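Alpha-L-rhamnosidase (Streptomyces avermitilis, PDB 3W5M) hydrolyses terminal alpha-L-rhamnose residues, releasing L-rhamnose from citrus flavonoid glycosides and from the arabinogalactan-protein gum arabic, and binds L-rhamnose through a calcium-dependent carbohydrate-binding module. Local coordinates at residues R16-D21 with P105-T110; V45-S50 with T84-S89; D58-G63 with A76-K81. All blocks are in the same frame, centred on the assembly; numbering follows the deposited sequence.

Contact 1: R16-D21 with P105-T110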
ATOM      1  N   ARG A  16       8.543  19.044 -12.680  1.00 22.15           N
ATOM      2  CA  ARG A  16       9.299  18.314 -13.727  1.00 21.96           C
ATOM      3  C   ARG A  16       8.989  16.810 -13.872  1.00 21.46           C
ATOM      4  O   ARG A  16       9.896  15.968 -13.822  1.00 22.78           O
ATOM      5  CB  ARG A  16      10.816  18.559 -13.552  1.00 23.78           C
ATOM      6  CG  ARG A  16      11.205  20.028 -13.553  1.00 27.53           C
ATOM      7  CD  ARG A  16      12.698  20.214 -13.272  1.00 30.96           C
ATOM      8  NE  ARG A  16      12.995  19.751 -11.919  1.00 32.30           N
ATOM      9  CZ  ARG A  16      12.887  20.488 -10.811  1.00 29.45           C
ATOM     10  NH1 ARG A  16      12.522  21.770 -10.842  1.00 29.72           N
ATOM     11  NH2 ARG A  16      13.134  19.918  -9.652  1.00 30.37           N
ATOM     12  N   PRO A  17       7.706  16.449 -14.070  1.00 19.57           N
ATOM     13  CA  PRO A  17       7.410  15.021 -14.217  1.00 20.57           C
ATOM     14  C   PRO A  17       8.009  14.489 -15.502  1.00 21.67           C
ATOM     15  O   PRO A  17       7.914  15.144 -16.544  1.00 21.66           O
ATOM     16  CB  PRO A  17       5.886  14.966 -14.301  1.00 21.55           C
ATOM     17  CG  PRO A  17       5.460  16.329 -14.715  1.00 19.73           C
ATOM     18  CD  PRO A  17       6.497  17.288 -14.156  1.00 21.20           C
ATOM     19  N   LEU A  18       8.636  13.327 -15.405  1.00 22.24           N
ATOM     20  CA  LEU A  18       9.262  12.664 -16.538  1.00 24.41           C
ATOM     21  C   LEU A  18       8.413  11.462 -16.899  1.00 24.89           C
ATOM     22  O   LEU A  18       8.302  10.499 -16.111  1.00 27.06           O
ATOM     23  CB  LEU A  18      10.660  12.179 -16.130  1.00 25.58           C
ATOM     24  CG  LEU A  18      11.508  11.420 -17.156  1.00 25.94           C
ATOM     25  CD1 LEU A  18      12.083  12.372 -18.192  1.00 27.20           C
ATOM     26  CD2 LEU A  18      12.670  10.744 -16.438  1.00 24.23           C
ATOM     27  N   GLY A  19       7.831  11.480 -18.099  1.00 23.59           N
ATOM     28  CA  GLY A  19       7.030  10.336 -18.570  1.00 22.87           C
ATOM     29  C   GLY A  19       5.552  10.508 -18.208  1.00 23.71           C
ATOM     30  O   GLY A  19       4.942   9.609 -17.645  1.00 25.81           O
ATOM     31  N   LEU A  20       4.996  11.663 -18.525  1.00 20.98           N
ATOM     32  CA  LEU A  20       3.623  12.022 -18.171  1.00 21.97           C
ATOM     33  C   LEU A  20       2.773  11.858 -19.425  1.00 23.80           C
ATOM     34  O   LEU A  20       3.059  12.492 -20.451  1.00 24.11           O
ATOM     35  CB  LEU A  20       3.571  13.470 -17.673  1.00 22.33           C
ATOM     36  CG  LEU A  20       2.220  14.006 -17.186  1.00 23.43           C
ATOM     37  CD1 LEU A  20       1.843  13.370 -15.860  1.00 25.30           C
ATOM     38  CD2 LEU A  20       2.268  15.518 -17.014  1.00 24.02           C
ATOM     39  N   ASP A  21       1.722  11.042 -19.344  1.00 23.49           N
ATOM     40  CA  ASP A  21       0.910  10.748 -20.513  1.00 24.70           C
ATOM     41  C   ASP A  21      -0.387  11.553 -20.676  1.00 25.08           C
ATOM     42  O   ASP A  21      -1.071  11.384 -21.686  1.00 24.87           O
ATOM     43  CB  ASP A  21       0.645   9.225 -20.627  1.00 26.80           C
ATOM     44  CG  ASP A  21       1.833   8.467 -21.245  1.00 27.90           C
ATOM     45  OD1 ASP A  21       2.743   9.120 -21.797  1.00 30.63           O
ATOM     46  OD2 ASP A  21       1.865   7.218 -21.176  1.00 27.22           O
ATOM     47  N   PRO A 105      11.857  29.146 -16.199  1.00 36.65           N
ATOM     48  CA  PRO A 105      11.373  28.053 -17.054  1.00 32.71           C
ATOM     49  C   PRO A 105      11.386  26.686 -16.378  1.00 32.31           C
ATOM     50  O   PRO A 105      12.313  26.360 -15.635  1.00 32.54           O
ATOM     51  CB  PRO A 105      12.352  28.084 -18.231  1.00 35.09           C
ATOM     52  CG  PRO A 105      12.730  29.540 -18.317  1.00 36.51           C
ATOM     53  CD  PRO A 105      12.890  29.953 -16.880  1.00 34.83           C
ATOM     54  N   SER A 106      10.340  25.895 -16.622  1.00 28.39           N
ATOM     55  CA  SER A 106      10.288  24.544 -16.085  1.00 26.34           C
ATOM     56  C   SER A 106       9.931  23.605 -17.232  1.00 24.55           C
ATOM     57  O   SER A 106       9.860  24.041 -18.379  1.00 25.29           O
ATOM     58  CB  SER A 106       9.264  24.449 -14.943  1.00 29.70           C
ATOM     59  OG  SER A 106       9.391  23.175 -14.296  1.00 31.59           O
ATOM     60  N   TRP A 107       9.712  22.323 -16.952  1.00 23.52           N
ATOM     61  CA  TRP A 107       9.400  21.413 -18.040  1.00 24.16           C
ATOM     62  C   TRP A 107       8.599  20.210 -17.557  1.00 24.89           C
ATOM     63  O   TRP A 107       8.597  19.887 -16.345  1.00 25.27           O
ATOM     64  CB  TRP A 107      10.697  20.954 -18.762  1.00 24.05           C
ATOM     65  CG  TRP A 107      11.727  20.268 -17.881  1.00 25.06           C
ATOM     66  CD1 TRP A 107      12.848  20.851 -17.311  1.00 27.23           C
ATOM     67  CD2 TRP A 107      11.764  18.875 -17.496  1.00 25.72           C
ATOM     68  NE1 TRP A 107      13.544  19.912 -16.580  1.00 28.33           N
ATOM     69  CE2 TRP A 107      12.912  18.694 -16.684  1.00 26.63           C
ATOM     70  CE3 TRP A 107      10.935  17.765 -17.749  1.00 24.51           C
ATOM     71  CZ2 TRP A 107      13.253  17.455 -16.132  1.00 26.49           C
ATOM     72  CZ3 TRP A 107      11.272  16.527 -17.188  1.00 25.06           C
ATOM     73  CH2 TRP A 107      12.424  16.384 -16.386  1.00 25.61           C
ATOM     74  N   TRP A 108       7.881  19.583 -18.486  1.00 23.13           N
ATOM     75  CA  TRP A 108       7.424  18.192 -18.293  1.00 22.12           C
ATOM     76  C   TRP A 108       7.796  17.411 -19.538  1.00 22.33           C
ATOM     77  O   TRP A 108       8.020  18.002 -20.593  1.00 22.92           O
ATOM     78  CB  TRP A 108       5.923  18.106 -17.986  1.00 22.39           C
ATOM     79  CG  TRP A 108       4.995  18.230 -19.178  1.00 21.46           C
ATOM     80  CD1 TRP A 108       4.466  17.212 -19.924  1.00 22.59           C
ATOM     81  CD2 TRP A 108       4.474  19.446 -19.736  1.00 22.20           C
ATOM     82  NE1 TRP A 108       3.652  17.718 -20.914  1.00 20.71           N
ATOM     83  CE2 TRP A 108       3.631  19.085 -20.819  1.00 21.74           C
ATOM     84  CE3 TRP A 108       4.618  20.806 -19.412  1.00 20.97           C
ATOM     85  CZ2 TRP A 108       2.947  20.034 -21.579  1.00 21.62           C
ATOM     86  CZ3 TRP A 108       3.944  21.752 -20.170  1.00 21.54           C
ATOM     87  CH2 TRP A 108       3.109  21.360 -21.236  1.00 22.34           C
ATOM     88  N   GLU A 109       7.892  16.096 -19.421  1.00 22.06           N
ATOM     89  CA  GLU A 109       8.218  15.277 -20.566  1.00 21.79           C
ATOM     90  C   GLU A 109       7.183  14.172 -20.726  1.00 21.74           C
ATOM     91  O   GLU A 109       6.893  13.439 -19.784  1.00 19.47           O
ATOM     92  CB  GLU A 109       9.644  14.707 -20.432  1.00 22.26           C
ATOM     93  CG  GLU A 109      10.105  13.921 -21.653  1.00 24.33           C
ATOM     94  CD  GLU A 109      11.544  13.434 -21.539  1.00 26.17           C
ATOM     95  OE1 GLU A 109      12.423  14.261 -21.213  1.00 26.42           O
ATOM     96  OE2 GLU A 109      11.814  12.238 -21.792  1.00 26.08           O
ATOM     97  N   THR A 110       6.624  14.053 -21.934  1.00 20.92           N
ATOM     98  CA  THR A 110       5.653  12.998 -22.194  1.00 20.20           C
ATOM     99  C   THR A 110       6.326  11.647 -22.270  1.00 21.70           C
ATOM    100  O   THR A 110       7.524  11.520 -22.644  1.00 19.90           O
ATOM    101  CB  THR A 110       4.853  13.278 -23.488  1.00 19.08           C
ATOM    102  OG1 THR A 110       5.758  13.377 -24.596  1.00 21.63           O
ATOM    103  CG2 THR A 110       4.104  14.570 -23.355  1.00 19.69           C
TER
HETATM  104  O   HOH W   1       6.924  21.787 -14.034  1.00 38.34           O
HETATM  105  O   HOH W   2      12.574  23.242 -13.202  1.00 44.79           O

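Contact 2: V45-S50 with T84-S89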
ATOM      1  N   VAL A  45       0.237  31.552 -20.207  1.00 26.60           N
ATOM      2  CA  VAL A  45       1.136  30.418 -20.253  1.00 26.92           C
ATOM      3  C   VAL A  45       1.798  30.287 -21.616  1.00 26.70           C
ATOM      4  O   VAL A  45       1.146  30.415 -22.638  1.00 28.56           O
ATOM      5  CB  VAL A  45       0.397  29.095 -19.912  1.00 25.91           C
ATOM      6  CG1 VAL A  45       1.328  27.897 -20.108  1.00 25.42           C
ATOM      7  CG2 VAL A  45      -0.191  29.155 -18.507  1.00 27.22           C
ATOM      8  N   ARG A  46       3.094  30.039 -21.619  1.00 27.76           N
ATOM      9  CA  ARG A  46       3.785  29.710 -22.866  1.00 29.56           C
ATOM     10  C   ARG A  46       4.439  28.368 -22.751  1.00 28.02           C
ATOM     11  O   ARG A  46       4.948  28.030 -21.694  1.00 27.32           O
ATOM     12  CB  ARG A  46       4.865  30.729 -23.165  1.00 30.63           C
ATOM     13  CG  ARG A  46       4.352  32.103 -23.498  1.00 34.64           C
ATOM     14  CD  ARG A  46       5.557  33.004 -23.609  1.00 37.40           C
ATOM     15  NE  ARG A  46       5.212  34.257 -24.261  1.00 42.88           N
ATOM     16  CZ  ARG A  46       6.057  35.270 -24.401  1.00 39.07           C
ATOM     17  NH1 ARG A  46       7.300  35.186 -23.924  1.00 37.22           N
ATOM     18  NH2 ARG A  46       5.640  36.366 -25.006  1.00 39.27           N
ATOM     19  N   VAL A  47       4.433  27.622 -23.856  1.00 27.62           N
ATOM     20  CA  VAL A  47       5.047  26.307 -23.940  1.00 26.87           C
ATOM     21  C   VAL A  47       5.879  26.289 -25.215  1.00 26.79           C
ATOM     22  O   VAL A  47       5.416  26.757 -26.261  1.00 26.10           O
ATOM     23  CB  VAL A  47       3.981  25.168 -24.022  1.00 27.25           C
ATOM     24  CG1 VAL A  47       4.650  23.804 -23.956  1.00 26.09           C
ATOM     25  CG2 VAL A  47       2.913  25.308 -22.953  1.00 25.28           C
ATOM     26  N   ALA A  48       7.085  25.745 -25.115  1.00 26.88           N
ATOM     27  CA  ALA A  48       8.039  25.718 -26.208  1.00 29.05           C
ATOM     28  C   ALA A  48       8.947  24.493 -26.133  1.00 30.42           C
ATOM     29  O   ALA A  48       8.993  23.788 -25.103  1.00 29.57           O
ATOM     30  CB  ALA A  48       8.858  27.016 -26.204  1.00 26.19           C
ATOM     31  N   SER A  49       9.676  24.225 -27.219  1.00 30.36           N
ATOM     32  CA  SER A  49      10.510  23.031 -27.314  1.00 30.29           C
ATOM     33  C   SER A  49      11.873  23.215 -26.640  1.00 30.60           C
ATOM     34  O   SER A  49      12.650  22.269 -26.528  1.00 31.51           O
ATOM     35  CB  SER A  49      10.679  22.607 -28.784  1.00 35.07           C
ATOM     36  OG  SER A  49      11.483  23.547 -29.481  1.00 37.71           O
ATOM     37  N   SER A  50      12.154  24.430 -26.161  1.00 31.17           N
ATOM     38  CA  SER A  50      13.368  24.684 -25.390  1.00 34.19           C
ATOM     39  C   SER A  50      13.128  25.836 -24.416  1.00 32.93           C
ATOM     40  O   SER A  50      12.184  26.605 -24.589  1.00 33.48           O
ATOM     41  CB  SER A  50      14.553  25.008 -26.309  1.00 34.46           C
ATOM     42  OG  SER A  50      14.405  26.307 -26.831  1.00 36.50           O
ATOM     43  N   THR A  84       8.409  13.639 -25.694  1.00 21.48           N
ATOM     44  CA  THR A  84       8.846  15.008 -25.939  1.00 22.83           C
ATOM     45  C   THR A  84       8.903  15.828 -24.686  1.00 22.47           C
ATOM     46  O   THR A  84       7.964  15.800 -23.876  1.00 21.63           O
ATOM     47  CB  THR A  84       7.959  15.658 -26.996  1.00 22.52           C
ATOM     48  OG1 THR A  84       8.064  14.883 -28.183  1.00 25.35           O
ATOM     49  CG2 THR A  84       8.393  17.109 -27.312  1.00 24.37           C
ATOM     50  N   ARG A  85      10.011  16.552 -24.519  1.00 21.40           N
ATOM     51  CA  ARG A  85      10.111  17.495 -23.400  1.00 23.18           C
ATOM     52  C   ARG A  85       9.488  18.857 -23.753  1.00 24.93           C
ATOM     53  O   ARG A  85       9.817  19.462 -24.785  1.00 26.30           O
ATOM     54  CB  ARG A  85      11.562  17.615 -22.911  1.00 22.06           C
ATOM     55  CG  ARG A  85      11.732  18.527 -21.692  1.00 22.39           C
ATOM     56  CD  ARG A  85      13.123  18.362 -21.064  1.00 22.84           C
ATOM     57  NE  ARG A  85      13.287  17.029 -20.504  1.00 23.99           N
ATOM     58  CZ  ARG A  85      14.197  16.682 -19.598  1.00 24.43           C
ATOM     59  NH1 ARG A  85      15.090  17.575 -19.171  1.00 24.90           N
ATOM     60  NH2 ARG A  85      14.220  15.431 -19.147  1.00 25.90           N
ATOM     61  N   TYR A  86       8.539  19.309 -22.939  1.00 23.24           N
ATOM     62  CA  TYR A  86       7.883  20.586 -23.134  1.00 23.36           C
ATOM     63  C   TYR A  86       8.292  21.566 -22.054  1.00 25.58           C
ATOM     64  O   TYR A  86       8.082  21.313 -20.864  1.00 23.67           O
ATOM     65  CB  TYR A  86       6.361  20.428 -23.131  1.00 24.06           C
ATOM     66  CG  TYR A  86       5.875  19.682 -24.348  1.00 24.61           C
ATOM     67  CD1 TYR A  86       5.666  20.356 -25.564  1.00 26.25           C
ATOM     68  CD2 TYR A  86       5.681  18.302 -24.324  1.00 25.06           C
ATOM     69  CE1 TYR A  86       5.244  19.668 -26.696  1.00 26.81           C
ATOM     70  CE2 TYR A  86       5.256  17.610 -25.466  1.00 25.10           C
ATOM     71  CZ  TYR A  86       5.032  18.302 -26.637  1.00 26.55           C
ATOM     72  OH  TYR A  86       4.599  17.633 -27.766  1.00 27.56           O
ATOM     73  N   PHE A  87       8.864  22.692 -22.474  1.00 24.60           N
ATOM     74  CA  PHE A  87       9.272  23.729 -21.530  1.00 26.48           C
ATOM     75  C   PHE A  87       8.138  24.721 -21.385  1.00 26.07           C
ATOM     76  O   PHE A  87       7.371  24.961 -22.337  1.00 27.06           O
ATOM     77  CB  PHE A  87      10.572  24.396 -21.973  1.00 24.71           C
ATOM     78  CG  PHE A  87      11.760  23.498 -21.900  1.00 27.81           C
ATOM     79  CD1 PHE A  87      12.062  22.644 -22.950  1.00 28.42           C
ATOM     80  CD2 PHE A  87      12.582  23.492 -20.772  1.00 28.29           C
ATOM     81  CE1 PHE A  87      13.165  21.812 -22.888  1.00 29.68           C
ATOM     82  CE2 PHE A  87      13.692  22.663 -20.700  1.00 30.14           C
ATOM     83  CZ  PHE A  87      13.985  21.825 -21.766  1.00 29.86           C
ATOM     84  N   TRP A  88       7.949  25.218 -20.167  1.00 25.26           N
ATOM     85  CA  TRP A  88       6.889  26.155 -19.929  1.00 22.59           C
ATOM     86  C   TRP A  88       7.223  27.196 -18.889  1.00 24.20           C
ATOM     87  O   TRP A  88       8.102  27.032 -18.061  1.00 24.17           O
ATOM     88  CB  TRP A  88       5.553  25.461 -19.603  1.00 23.40           C
ATOM     89  CG  TRP A  88       5.474  24.858 -18.213  1.00 21.75           C
ATOM     90  CD1 TRP A  88       6.122  23.761 -17.769  1.00 22.66           C
ATOM     91  CD2 TRP A  88       4.702  25.358 -17.118  1.00 22.42           C
ATOM     92  NE1 TRP A  88       5.817  23.542 -16.436  1.00 23.18           N
ATOM     93  CE2 TRP A  88       4.926  24.497 -16.024  1.00 22.73           C
ATOM     94  CE3 TRP A  88       3.822  26.440 -16.963  1.00 22.88           C
ATOM     95  CZ2 TRP A  88       4.294  24.672 -14.784  1.00 23.09           C
ATOM     96  CZ3 TRP A  88       3.205  26.639 -15.715  1.00 25.14           C
ATOM     97  CH2 TRP A  88       3.444  25.745 -14.642  1.00 22.60           C
ATOM     98  N   SER A  89       6.456  28.263 -18.954  1.00 25.50           N
ATOM     99  CA  SER A  89       6.628  29.405 -18.114  1.00 27.00           C
ATOM    100  C   SER A  89       5.274  30.063 -18.031  1.00 25.19           C
ATOM    101  O   SER A  89       4.484  29.992 -18.961  1.00 24.60           O
ATOM    102  CB  SER A  89       7.643  30.356 -18.748  1.00 28.39           C
ATOM    103  OG  SER A  89       8.078  31.319 -17.808  1.00 32.45           O
TER
HETATM  104  O   HOH W   3      11.577  19.744 -26.570  1.00 36.54           O

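Contact 3: D58-G63 with A76-K81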
ATOM      1  N   ASP A  58       7.038  28.032 -29.721  1.00 37.36           N
ATOM      2  CA  ASP A  58       6.621  27.243 -30.881  1.00 36.25           C
ATOM      3  C   ASP A  58       5.540  26.200 -30.578  1.00 37.05           C
ATOM      4  O   ASP A  58       5.036  25.575 -31.506  1.00 37.14           O
ATOM      5  CB  ASP A  58       7.826  26.558 -31.529  1.00 35.44           C
ATOM      6  CG  ASP A  58       8.577  25.660 -30.563  1.00 38.47           C
ATOM      7  OD1 ASP A  58       8.193  25.597 -29.374  1.00 36.84           O
ATOM      8  OD2 ASP A  58       9.548  25.012 -30.992  1.00 37.19           O
ATOM      9  N   VAL A  59       5.183  25.994 -29.304  1.00 33.93           N
ATOM     10  CA  VAL A  59       4.121  25.007 -28.995  1.00 31.55           C
ATOM     11  C   VAL A  59       2.799  25.707 -28.674  1.00 30.07           C
ATOM     12  O   VAL A  59       1.799  25.506 -29.346  1.00 31.82           O
ATOM     13  CB  VAL A  59       4.575  24.010 -27.883  1.00 30.21           C
ATOM     14  CG1 VAL A  59       3.492  22.993 -27.546  1.00 30.23           C
ATOM     15  CG2 VAL A  59       5.860  23.302 -28.281  1.00 31.32           C
ATOM     16  N   TRP A  60       2.792  26.559 -27.652  1.00 31.23           N
ATOM     17  CA  TRP A  60       1.564  27.221 -27.229  1.00 29.84           C
ATOM     18  C   TRP A  60       1.859  28.563 -26.584  1.00 29.96           C
ATOM     19  O   TRP A  60       2.894  28.750 -25.954  1.00 29.18           O
ATOM     20  CB  TRP A  60       0.800  26.353 -26.229  1.00 30.57           C
ATOM     21  CG  TRP A  60      -0.598  26.827 -25.861  1.00 28.05           C
ATOM     22  CD1 TRP A  60      -1.573  27.288 -26.718  1.00 28.57           C
ATOM     23  CD2 TRP A  60      -1.195  26.805 -24.557  1.00 28.72           C
ATOM     24  NE1 TRP A  60      -2.716  27.574 -26.019  1.00 28.47           N
ATOM     25  CE2 TRP A  60      -2.516  27.285 -24.691  1.00 28.17           C
ATOM     26  CE3 TRP A  60      -0.738  26.422 -23.285  1.00 25.95           C
ATOM     27  CZ2 TRP A  60      -3.382  27.411 -23.599  1.00 28.43           C
ATOM     28  CZ3 TRP A  60      -1.593  26.560 -22.198  1.00 28.49           C
ATOM     29  CH2 TRP A  60      -2.907  27.044 -22.362  1.00 28.39           C
ATOM     30  N   ASP A  61       0.928  29.484 -26.772  1.00 30.82           N
ATOM     31  CA  ASP A  61       0.889  30.729 -26.047  1.00 31.79           C
ATOM     32  C   ASP A  61      -0.571  31.004 -25.804  1.00 29.72           C
ATOM     33  O   ASP A  61      -1.293  31.330 -26.728  1.00 30.97           O
ATOM     34  CB  ASP A  61       1.505  31.867 -26.865  1.00 35.06           C
ATOM     35  CG  ASP A  61       1.665  33.144 -26.055  1.00 38.71           C
ATOM     36  OD1 ASP A  61       0.815  33.430 -25.167  1.00 38.40           O
ATOM     37  OD2 ASP A  61       2.651  33.865 -26.310  1.00 40.25           O
ATOM     38  N   SER A  62      -1.017  30.893 -24.557  1.00 30.07           N
ATOM     39  CA  SER A  62      -2.425  31.103 -24.244  1.00 28.49           C
ATOM     40  C   SER A  62      -2.834  32.537 -24.537  1.00 30.90           C
ATOM     41  O   SER A  62      -4.024  32.816 -24.595  1.00 32.52           O
ATOM     42  CB  SER A  62      -2.686  30.860 -22.764  1.00 27.99           C
ATOM     43  OG  SER A  62      -1.875  31.735 -21.986  1.00 29.13           O
ATOM     44  N   GLY A  63      -1.850  33.432 -24.675  1.00 33.99           N
ATOM     45  CA  GLY A  63      -2.095  34.871 -24.521  1.00 36.48           C
ATOM     46  C   GLY A  63      -2.604  35.203 -23.116  1.00 37.33           C
ATOM     47  O   GLY A  63      -2.715  34.317 -22.251  1.00 37.55           O
ATOM     48  N   ALA A  76      -4.032  23.732 -22.832  1.00 24.96           N
ATOM     49  CA  ALA A  76      -5.056  23.805 -23.902  1.00 28.36           C
ATOM     50  C   ALA A  76      -4.482  24.262 -25.229  1.00 29.22           C
ATOM     51  O   ALA A  76      -5.141  24.946 -26.002  1.00 30.62           O
ATOM     52  CB  ALA A  76      -6.246  24.672 -23.475  1.00 26.90           C
ATOM     53  N   GLY A  77      -3.249  23.865 -25.506  1.00 28.26           N
ATOM     54  CA  GLY A  77      -2.652  24.102 -26.815  1.00 28.19           C
ATOM     55  C   GLY A  77      -2.806  22.914 -27.752  1.00 28.94           C
ATOM     56  O   GLY A  77      -3.641  22.050 -27.518  1.00 27.83           O
ATOM     57  N   PRO A  78      -1.987  22.873 -28.819  1.00 30.38           N
ATOM     58  CA  PRO A  78      -2.033  21.820 -29.835  1.00 29.95           C
ATOM     59  C   PRO A  78      -1.702  20.445 -29.245  1.00 29.89           C
ATOM     60  O   PRO A  78      -1.019  20.369 -28.234  1.00 31.28           O
ATOM     61  CB  PRO A  78      -0.984  22.275 -30.858  1.00 31.47           C
ATOM     62  CG  PRO A  78      -0.924  23.762 -30.687  1.00 31.24           C
ATOM     63  CD  PRO A  78      -1.086  23.974 -29.212  1.00 30.37           C
ATOM     64  N   PRO A  79      -2.218  19.356 -29.852  1.00 29.75           N
ATOM     65  CA  PRO A  79      -2.008  18.017 -29.278  1.00 27.83           C
ATOM     66  C   PRO A  79      -0.533  17.731 -28.984  1.00 27.09           C
ATOM     67  O   PRO A  79       0.326  17.968 -29.835  1.00 26.74           O
ATOM     68  CB  PRO A  79      -2.501  17.102 -30.391  1.00 27.93           C
ATOM     69  CG  PRO A  79      -3.559  17.901 -31.074  1.00 30.13           C
ATOM     70  CD  PRO A  79      -2.996  19.290 -31.111  1.00 29.06           C
ATOM     71  N   LEU A  80      -0.248  17.209 -27.789  1.00 25.81           N
ATOM     72  CA  LEU A  80       1.126  16.825 -27.434  1.00 26.38           C
ATOM     73  C   LEU A  80       1.580  15.540 -28.132  1.00 26.33           C
ATOM     74  O   LEU A  80       0.766  14.640 -28.387  1.00 29.50           O
ATOM     75  CB  LEU A  80       1.247  16.648 -25.909  1.00 24.59           C
ATOM     76  CG  LEU A  80       0.838  17.826 -25.024  1.00 23.72           C
ATOM     77  CD1 LEU A  80       0.904  17.399 -23.554  1.00 23.84           C
ATOM     78  CD2 LEU A  80       1.755  19.005 -25.281  1.00 22.87           C
ATOM     79  N   LYS A  81       2.873  15.470 -28.439  1.00 24.88           N
ATOM     80  CA  LYS A  81       3.507  14.318 -29.061  1.00 25.73           C
ATOM     81  C   LYS A  81       4.177  13.474 -27.969  1.00 25.11           C
ATOM     82  O   LYS A  81       4.570  14.024 -26.908  1.00 24.31           O
ATOM     83  CB  LYS A  81       4.608  14.755 -30.046  1.00 28.61           C
ATOM     84  CG  LYS A  81       4.172  15.623 -31.222  1.00 34.06           C
ATOM     85  CD  LYS A  81       5.312  15.771 -32.224  1.00 38.58           C
ATOM     86  CE  LYS A  81       6.396  16.758 -31.799  1.00 41.87           C
ATOM     87  NZ  LYS A  81       7.582  16.137 -31.124  1.00 43.27           N
TER

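Contact 1: R16-D21 with P105-T110
R16 packs on one face of the W107 indole, with its CB over the six-membered ring. That CB lies 3.7 Å from the ring centroid and 13° off the normal, a CH-pi contact. The two side chains cross at about a right angle, and R16 CD reaches W107 NE1 at 3.4 Å. The guanidinium is turned 58° from the indole plane, and a water in its own plane accepts from NH1. E109 N sits in plane at the W107 edge, and R85 makes a cation-pi contact with the ring. L20 CD2 approaches W108 CD1 obliquely at 4.0 Å, and the W108 ring also meets Y86 and, edge-to-face, W88.

Further along, P17 CG packs on W108 CB at 3.8 Å. L18 and E109 form a parallel bridge with their side chains side by side, and L18 CD1 lies 3.6 Å from CD, OE1 and OE2 of E109 alike. In the backbone, 16-21 accepts once and donates twice. E109 N donates to P17 O at 3.0 Å. E109 O is then gripped twice, by G19 N at 2.7 Å and by L20 N at 2.9 Å. The chain turns a corner at G19, whose backbone angles suit glycine. L18 O and G19 O also bind a Tris molecule, probably from the crystallisation liquor.

The E109 carboxylate forms salt bridges with R85 of strand 85-94 and with R320 of strand 316-326. The latter bridge ties this fibronectin type III-like domain to a sheet beyond it. The contact places 16-21 along the outer edge of strand 106-110, much as an A' strand runs parallel to strand G in immunoglobulin-like folds. Strand 85-94 lies on the other side of 106-110, and strand 10-11 touches P17, L20 and W108.

Contact 2: V45-S50 with T84-S89
R46 and S89, and then A48 and F87, are the hydrogen-bonded pairs of two central antiparallel strands in a fibronectin type III-like sandwich. R46 N donates to S89 O at 3.0 Å in a nearly straight bond (173° at the hydrogen). S89 N returns one to R46 O at 3.1 Å. A48 N and F87 O, and F87 N and A48 O, repeat the exchange. V47 and W88 form the non-hydrogen-bonded pair between them, where W88 CA brings its hydrogen to R46 O and V47 CA does the same for F87 O. One water donates to both S49 O and R85 O, where the strands part. The outward backbone groups are also used. V47 bonds to W60 of edge strand 60-66 and to V59 just before it, and Y86 to W108 of strand 106-110.

The polar side chains look to other parts of the domain. S89 OG bonds to S103 O, S49 OG to D58, and S50 OG to G53 N.

V47 and Y86 meet on the face that W88 shares. V47 CG1, anti to the backbone N (chi1 -174°), touches Y86 CB at 3.9 Å. On the other face, F87 packs against the chain where it leaves the strand: A48 O lies at the ring edge, and F87 CD1 comes 3.4 Å from S50 CA.

Contact 3: D58-G63 with A76-K81
W60, in a classic beta bulge of edge strand 60-66 (V59 and W60 both facing V47), lays its indole on G77 and A76 of the loop 76-81. The sequence from L80 to Y86 fits the L-x-P-x-T-x-Y signature, consistent with the tyrosine corner of fibronectin type III domains, and Y86 OH bonds back to K81 N.

The W60 indole is covered by main chain on both faces. On one face G77 CA stands 3.4 Å from the centroid of the five-membered ring, 13° off the normal, in a CH-pi contact. G77 N lies over the ring centre, 3.6 Å above the plane. G77 has no side chain, and at this spot a CB would clash with W60 CG, so its main chain can sit directly on the ring. The A76 carbonyl carbon is nearer the rim, and A76 CB touches W60 CZ2 at 4.0 Å. On the opposite face S62 N sits toward the rim. W60 CG is anti to the backbone N (chi1 -171°), which carries the indole to the loop. P78 CD rests 3.3 Å from V59 O. All of this is packing, without hydrogen bonds between the two segments.

After W60, D61 OD1 accepts from G63 N at 2.7 Å in an Asx turn, and also bonds to Q44 NE2. S62 OG donates to G63 O and is bonded to V45 N.

The contact lies at the surface. It joins edge strand 60-66 to the crossing from strand 73-74, in the other sheet, to strand 85-94. The Y75 ring meets W60 edge-to-face, V45 and V47 of strand 40-48 touch W60, and V59 and L80 both reach Y86.

How the contacts relate
All three contacts reach one four-stranded sheet of the N-terminal domain, in the order 60-66, 40-48, 85-94, 106-110. Contacts 1 and 2 are partly buried, and contact 3 lies at the surface. Contact 2 holds the central pair and has the most regular backbone bonding. Contacts 1 and 3 lie at opposite edges. Contact 1 adds a short parallel partner and mixes backbone bonds with indole packing, while contact 3 is made by packing alone. Contacts 1 and 2 share a strand boundary, with S106 O taking W88 N. Contacts 2 and 3 are joined by the adjacent strands 40-48 and 60-66. T110 OG1 bonds to K81 O, linking contact 1 to contact 3.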